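Local coordinates for protein ULam111 (Flavobacterium sp., PDB 5WUT) that probably hydrolyses internal glycosidic bonds of the beta-1,3-glucan laminarin, as a laminarinase of glycoside hydrolase family 16, at residues 160-172 / 175-189. Numbering follows the deposited sequence.
Sequences FHLYAIDWTKDKM and FVDNILVYTFNPTDK
Asp177 grips His161 and Leu162 with its two carboxylate oxygens, a worked example of how one acidic side chain can fasten the open end of a beta hairpin, from within the next turn. Asp177 OD2 offers its syn lone pair to His161 ND1 at 2.7 Å, an almost straight bond (174°) lying in the imidazole plane. Asp177 OD1 meets the backbone N of Leu162 nearly along its C-O bond, at 2.9 Å. With chi1 of -66°, CG sits beside the Asp177 backbone N, which donates to Leu162 O. Replacing this aspartate with an alanine would probably leave His161 ND1 and the Leu162 amide without their acceptor and the imidazole freer to turn.

Further along lies the tightly packed part, where buried Ala164 and Phe175 form a hydrogen-bonded antiparallel pair. The Phe175 ring turns its edge to the strand, CE1 reaching Asp166 CB at 3.7 Å, while Leu180 CD1 lies above one face, offset toward the rim. Tyr163 and Val176 make the adjacent non-hydrogen-bonded pair.

The far end is looser and open to solvent, with Asp170 and Asn185 exposed. Backbone bonds join Met172 and Phe184 both ways; beyond, the Lys189 ammonium bridges the loops: NZ donates to Asp170 O at 2.9 Å and to Pro186 O at 2.7 Å. A water links NZ to Asp170 OD1, and Trp194 adds a cation-pi contact.

Loop 168-171 joins strands 161-167 and 172-176, and a type I' turn, Val176 to Ile179, joins 172-176 to 179-184: consecutive antiparallel hairpins within the beta-jelly-roll fold of family 16 glycoside hydrolases.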
loop_
_atom_site.group_PDB
_atom_site.type_symbol
_atom_site.label_atom_id
_atom_site.label_comp_id
_atom_site.label_asym_id
_atom_site.label_seq_id
_atom_site.Cartn_x
_atom_site.Cartn_y
_atom_site.Cartn_z
ATOM N N PHE A 160 -13.995 3.080 3.959
ATOM C CA PHE A 160 -13.845 2.858 2.515
ATOM C C PHE A 160 -12.370 2.846 2.099
ATOM O O PHE A 160 -11.556 3.584 2.653
ATOM C CB PHE A 160 -14.607 3.934 1.720
ATOM C CG PHE A 160 -16.097 3.725 1.703
ATOM C CD1 PHE A 160 -16.867 4.062 2.812
ATOM C CD2 PHE A 160 -16.726 3.170 0.590
ATOM C CE1 PHE A 160 -18.245 3.849 2.818
ATOM C CE2 PHE A 160 -18.105 2.953 0.587
ATOM C CZ PHE A 160 -18.864 3.300 1.706
ATOM N N HIS A 161 -12.042 1.985 1.136
ATOM C CA HIS A 161 -10.712 1.956 0.541
ATOM C C HIS A 161 -10.820 1.984 -0.969
ATOM O O HIS A 161 -11.889 1.745 -1.536
ATOM C CB HIS A 161 -9.943 0.718 0.989
ATOM C CG HIS A 161 -9.676 0.692 2.457
ATOM N ND1 HIS A 161 -8.459 1.058 3.000
ATOM C CD2 HIS A 161 -10.475 0.375 3.503
ATOM C CE1 HIS A 161 -8.522 0.958 4.314
ATOM N NE2 HIS A 161 -9.734 0.544 4.647
ATOM N N LEU A 162 -9.693 2.268 -1.614
ATOM C CA LEU A 162 -9.617 2.337 -3.069
ATOM C C LEU A 162 -8.945 1.094 -3.631
ATOM O O LEU A 162 -7.904 0.644 -3.118
ATOM C CB LEU A 162 -8.844 3.584 -3.508
ATOM C CG LEU A 162 -9.342 4.927 -2.987
ATOM C CD1 LEU A 162 -8.429 6.013 -3.537
ATOM C CD2 LEU A 162 -10.778 5.184 -3.380
ATOM N N TYR A 163 -9.552 0.543 -4.677
ATOM C CA TYR A 163 -9.042 -0.633 -5.365
ATOM C C TYR A 163 -8.940 -0.293 -6.828
ATOM O O TYR A 163 -9.933 0.124 -7.403
ATOM C CB TYR A 163 -9.971 -1.833 -5.146
ATOM C CG TYR A 163 -10.231 -2.165 -3.697
ATOM C CD1 TYR A 163 -11.197 -1.485 -2.956
ATOM C CD2 TYR A 163 -9.532 -3.192 -3.067
ATOM C CE1 TYR A 163 -11.430 -1.804 -1.620
ATOM C CE2 TYR A 163 -9.770 -3.520 -1.751
ATOM C CZ TYR A 163 -10.719 -2.828 -1.026
ATOM O OH TYR A 163 -10.946 -3.169 0.307
ATOM N N ALA A 164 -7.755 -0.423 -7.428
ATOM C CA ALA A 164 -7.594 0.047 -8.795
ATOM C C ALA A 164 -6.619 -0.782 -9.613
ATOM O O ALA A 164 -5.805 -1.526 -9.066
ATOM C CB ALA A 164 -7.145 1.510 -8.793
ATOM N N ILE A 165 -6.717 -0.646 -10.935
ATOM C CA ILE A 165 -5.708 -1.178 -11.843
ATOM C C ILE A 165 -5.268 -0.099 -12.818
ATOM O O ILE A 165 -6.042 0.796 -13.153
ATOM C CB ILE A 165 -6.201 -2.397 -12.653
ATOM C CG1 ILE A 165 -7.495 -2.076 -13.408
ATOM C CG2 ILE A 165 -6.407 -3.583 -11.733
ATOM C CD1 ILE A 165 -7.918 -3.175 -14.386
ATOM N N ASP A 166 -4.016 -0.177 -13.249
ATOM C CA ASP A 166 -3.574 0.571 -14.420
ATOM C C ASP A 166 -3.260 -0.474 -15.465
ATOM O O ASP A 166 -2.338 -1.276 -15.312
ATOM C CB ASP A 166 -2.372 1.463 -14.125
ATOM C CG ASP A 166 -2.124 2.484 -15.241
ATOM O OD1 ASP A 166 -3.065 2.771 -16.005
ATOM O OD2 ASP A 166 -1.013 3.029 -15.325
ATOM N N TRP A 167 -4.058 -0.471 -16.521
ATOM C CA TRP A 167 -4.079 -1.531 -17.509
ATOM C C TRP A 167 -3.632 -0.975 -18.845
ATOM O O TRP A 167 -4.248 -0.045 -19.381
ATOM C CB TRP A 167 -5.501 -2.097 -17.576
ATOM C CG TRP A 167 -5.847 -3.032 -18.706
ATOM C CD1 TRP A 167 -5.000 -3.782 -19.484
ATOM C CD2 TRP A 167 -7.165 -3.315 -19.165
ATOM N NE1 TRP A 167 -5.720 -4.508 -20.408
ATOM C CE2 TRP A 167 -7.055 -4.238 -20.231
ATOM C CE3 TRP A 167 -8.436 -2.863 -18.784
ATOM C CZ2 TRP A 167 -8.164 -4.714 -20.920
ATOM C CZ3 TRP A 167 -9.530 -3.341 -19.466
ATOM C CH2 TRP A 167 -9.392 -4.258 -20.520
ATOM N N THR A 168 -2.533 -1.516 -19.369
ATOM C CA THR A 168 -2.046 -1.130 -20.696
ATOM C C THR A 168 -1.795 -2.368 -21.544
ATOM O O THR A 168 -1.991 -3.489 -21.094
ATOM C CB THR A 168 -0.738 -0.308 -20.626
ATOM O OG1 THR A 168 0.328 -1.169 -20.200
ATOM C CG2 THR A 168 -0.865 0.851 -19.661
ATOM N N LYS A 169 -1.371 -2.161 -22.783
ATOM C CA LYS A 169 -1.054 -3.281 -23.656
ATOM C C LYS A 169 0.146 -4.076 -23.161
ATOM O O LYS A 169 0.351 -5.204 -23.588
ATOM C CB LYS A 169 -0.785 -2.786 -25.069
ATOM C CG LYS A 169 0.527 -2.058 -25.207
ATOM C CD LYS A 169 0.728 -1.569 -26.647
ATOM C CE LYS A 169 2.101 -0.926 -26.803
ATOM N NZ LYS A 169 2.124 0.068 -27.913
ATOM N N ASP A 170 0.927 -3.490 -22.253
ATOM C CA ASP A 170 2.174 -4.115 -21.816
ATOM C C ASP A 170 2.137 -4.667 -20.392
ATOM O O ASP A 170 2.897 -5.578 -20.056
ATOM C CB ASP A 170 3.325 -3.124 -21.930
ATOM C CG ASP A 170 3.619 -2.738 -23.366
ATOM O OD1 ASP A 170 3.687 -3.633 -24.238
ATOM O OD2 ASP A 170 3.746 -1.531 -23.615
ATOM N N LYS A 171 1.291 -4.110 -19.534
ATOM C CA LYS A 171 1.275 -4.583 -18.159
ATOM C C LYS A 171 -0.007 -4.262 -17.414
ATOM O O LYS A 171 -0.797 -3.405 -17.826
ATOM C CB LYS A 171 2.462 -4.018 -17.380
ATOM C CG LYS A 171 2.524 -2.530 -17.362
ATOM C CD LYS A 171 3.545 -2.058 -16.345
ATOM C CE LYS A 171 3.690 -0.558 -16.423
ATOM N NZ LYS A 171 2.480 0.129 -15.908
ATOM N N MET A 172 -0.193 -4.973 -16.308
ATOM C CA MET A 172 -1.321 -4.783 -15.418
ATOM C C MET A 172 -0.800 -4.455 -14.026
ATOM O O MET A 172 -0.201 -5.321 -13.376
ATOM C CB MET A 172 -2.182 -6.047 -15.378
ATOM C CG MET A 172 -3.567 -5.858 -14.784
ATOM S SD MET A 172 -4.703 -5.128 -15.983
ATOM C CE MET A 172 -4.894 -6.461 -17.158
ATOM N N PHE A 175 -3.455 -1.490 -7.546
ATOM C CA PHE A 175 -3.260 -0.528 -6.460
ATOM C C PHE A 175 -4.320 -0.647 -5.388
ATOM O O PHE A 175 -5.506 -0.789 -5.683
ATOM C CB PHE A 175 -3.274 0.920 -6.985
ATOM C CG PHE A 175 -2.320 1.188 -8.108
ATOM C CD1 PHE A 175 -2.644 0.845 -9.415
ATOM C CD2 PHE A 175 -1.116 1.841 -7.874
ATOM C CE1 PHE A 175 -1.767 1.097 -10.445
ATOM C CE2 PHE A 175 -0.243 2.116 -8.899
ATOM C CZ PHE A 175 -0.563 1.741 -10.200
ATOM N N VAL A 176 -3.900 -0.580 -4.131
ATOM C CA VAL A 176 -4.842 -0.417 -3.051
ATOM C C VAL A 176 -4.475 0.845 -2.305
ATOM O O VAL A 176 -3.309 1.030 -1.949
ATOM C CB VAL A 176 -4.847 -1.640 -2.108
ATOM C CG1 VAL A 176 -5.878 -1.450 -0.999
ATOM C CG2 VAL A 176 -5.162 -2.897 -2.906
ATOM N N ASP A 177 -5.455 1.729 -2.117
ATOM C CA ASP A 177 -5.226 3.039 -1.514
ATOM C C ASP A 177 -4.023 3.724 -2.145
ATOM O O ASP A 177 -3.198 4.323 -1.457
ATOM C CB ASP A 177 -5.055 2.906 0.005
ATOM C CG ASP A 177 -6.323 2.429 0.694
ATOM O OD1 ASP A 177 -7.429 2.686 0.184
ATOM O OD2 ASP A 177 -6.219 1.801 1.752
ATOM N N ASN A 178 -3.957 3.614 -3.471
ATOM C CA ASN A 178 -2.955 4.283 -4.306
ATOM C C ASN A 178 -1.554 3.711 -4.142
ATOM O O ASN A 178 -0.595 4.295 -4.646
ATOM C CB ASN A 178 -2.938 5.787 -4.015
ATOM C CG ASN A 178 -4.267 6.453 -4.305
ATOM O OD1 ASN A 178 -4.790 6.341 -5.404
ATOM N ND2 ASN A 178 -4.822 7.142 -3.314
ATOM N N ILE A 179 -1.433 2.579 -3.443
ATOM C CA ILE A 179 -0.143 1.889 -3.339
ATOM C C ILE A 179 -0.050 0.720 -4.326
ATOM O O ILE A 179 -0.910 -0.151 -4.346
ATOM C CB ILE A 179 0.086 1.409 -1.910
ATOM C CG1 ILE A 179 0.168 2.639 -1.008
ATOM C CG2 ILE A 179 1.339 0.557 -1.828
ATOM C CD1 ILE A 179 0.339 2.324 0.437
ATOM N N LEU A 180 0.980 0.720 -5.170
ATOM C CA LEU A 180 1.158 -0.381 -6.119
ATOM C C LEU A 180 1.499 -1.659 -5.370
ATOM O O LEU A 180 2.549 -1.734 -4.716
ATOM C CB LEU A 180 2.246 -0.059 -7.130
ATOM C CG LEU A 180 2.572 -1.156 -8.144
ATOM C CD1 LEU A 180 1.378 -1.420 -9.012
ATOM C CD2 LEU A 180 3.770 -0.715 -8.993
ATOM N N VAL A 181 0.607 -2.649 -5.434
ATOM C CA VAL A 181 0.803 -3.876 -4.652
ATOM C C VAL A 181 1.192 -5.090 -5.489
ATOM O O VAL A 181 1.706 -6.072 -4.943
ATOM C CB VAL A 181 -0.449 -4.236 -3.836
ATOM C CG1 VAL A 181 -0.745 -3.136 -2.839
ATOM C CG2 VAL A 181 -1.659 -4.498 -4.752
ATOM N N TYR A 182 0.957 -5.033 -6.799
ATOM C CA TYR A 182 1.179 -6.193 -7.661
ATOM C C TYR A 182 1.260 -5.755 -9.119
ATOM O O TYR A 182 0.490 -4.895 -9.560
ATOM C CB TYR A 182 0.058 -7.235 -7.477
ATOM C CG TYR A 182 0.123 -8.431 -8.407
ATOM C CD1 TYR A 182 1.281 -9.203 -8.516
ATOM C CD2 TYR A 182 -0.988 -8.809 -9.148
ATOM C CE1 TYR A 182 1.339 -10.292 -9.379
ATOM C CE2 TYR A 182 -0.944 -9.907 -9.997
ATOM C CZ TYR A 182 0.216 -10.641 -10.104
ATOM O OH TYR A 182 0.250 -11.712 -10.976
ATOM N N THR A 183 2.188 -6.354 -9.860
ATOM C CA THR A 183 2.339 -6.077 -11.279
ATOM C C THR A 183 2.439 -7.381 -12.066
ATOM O O THR A 183 3.191 -8.283 -11.696
ATOM C CB THR A 183 3.595 -5.225 -11.565
ATOM O OG1 THR A 183 3.469 -3.946 -10.933
ATOM C CG2 THR A 183 3.778 -5.039 -13.061
ATOM N N PHE A 184 1.665 -7.488 -13.139
ATOM C CA PHE A 184 1.776 -8.619 -14.053
ATOM C C PHE A 184 2.215 -8.059 -15.394
ATOM O O PHE A 184 1.535 -7.213 -15.987
ATOM C CB PHE A 184 0.441 -9.381 -14.157
ATOM C CG PHE A 184 0.473 -10.572 -15.086
ATOM C CD1 PHE A 184 1.346 -11.623 -14.861
ATOM C CD2 PHE A 184 -0.406 -10.649 -16.161
ATOM C CE1 PHE A 184 1.369 -12.726 -15.712
ATOM C CE2 PHE A 184 -0.397 -11.746 -17.014
ATOM C CZ PHE A 184 0.491 -12.788 -16.785
ATOM N N ASN A 185 3.386 -8.495 -15.841
ATOM C CA ASN A 185 3.967 -8.015 -17.082
ATOM C C ASN A 185 4.768 -9.129 -17.724
ATOM O O ASN A 185 5.998 -9.139 -17.656
ATOM C CB ASN A 185 4.856 -6.792 -16.820
ATOM C CG ASN A 185 5.417 -6.187 -18.097
ATOM O OD1 ASN A 185 5.319 -6.772 -19.174
ATOM N ND2 ASN A 185 6.010 -5.004 -17.976
ATOM N N PRO A 186 4.077 -10.083 -18.337
ATOM C CA PRO A 186 4.808 -11.172 -18.993
ATOM C C PRO A 186 5.475 -10.725 -20.288
ATOM O O PRO A 186 4.914 -9.926 -21.024
ATOM C CB PRO A 186 3.713 -12.202 -19.269
ATOM C CG PRO A 186 2.443 -11.390 -19.372
ATOM C CD PRO A 186 2.615 -10.273 -18.382
ATOM N N THR A 187 6.651 -11.270 -20.578
ATOM C CA THR A 187 7.391 -10.873 -21.766
ATOM C C THR A 187 6.780 -11.552 -22.988
ATOM O O THR A 187 6.817 -11.021 -24.096
ATOM C CB THR A 187 8.879 -11.235 -21.650
ATOM O OG1 THR A 187 9.000 -12.621 -21.311
ATOM C CG2 THR A 187 9.542 -10.393 -20.564
ATOM N N ASP A 188 6.197 -12.722 -22.757
ATOM C CA ASP A 188 5.562 -13.514 -23.804
ATOM C C ASP A 188 4.050 -13.334 -23.827
ATOM O O ASP A 188 3.339 -13.970 -23.051
ATOM C CB ASP A 188 5.902 -14.992 -23.598
ATOM C CG ASP A 188 5.402 -15.865 -24.722
ATOM O OD1 ASP A 188 4.923 -15.318 -25.738
ATOM O OD2 ASP A 188 5.489 -17.104 -24.593
ATOM N N LYS A 189 3.550 -12.453 -24.687
ATOM C CA LYS A 189 2.123 -12.162 -24.661
ATOM C C LYS A 189 1.284 -12.870 -25.730
ATOM O O LYS A 189 0.640 -12.229 -26.563
ATOM C CB LYS A 189 1.912 -10.657 -24.741
ATOM C CG LYS A 189 2.237 -9.988 -23.427
ATOM C CD LYS A 189 1.846 -8.547 -23.436
ATOM C CE LYS A 189 2.074 -7.932 -22.082
ATOM N NZ LYS A 189 3.534 -7.737 -21.829
HETATM O O HOH W 1 -5.881 2.351 -5.217
HETATM O O HOH W 2 4.413 -6.141 -23.971
#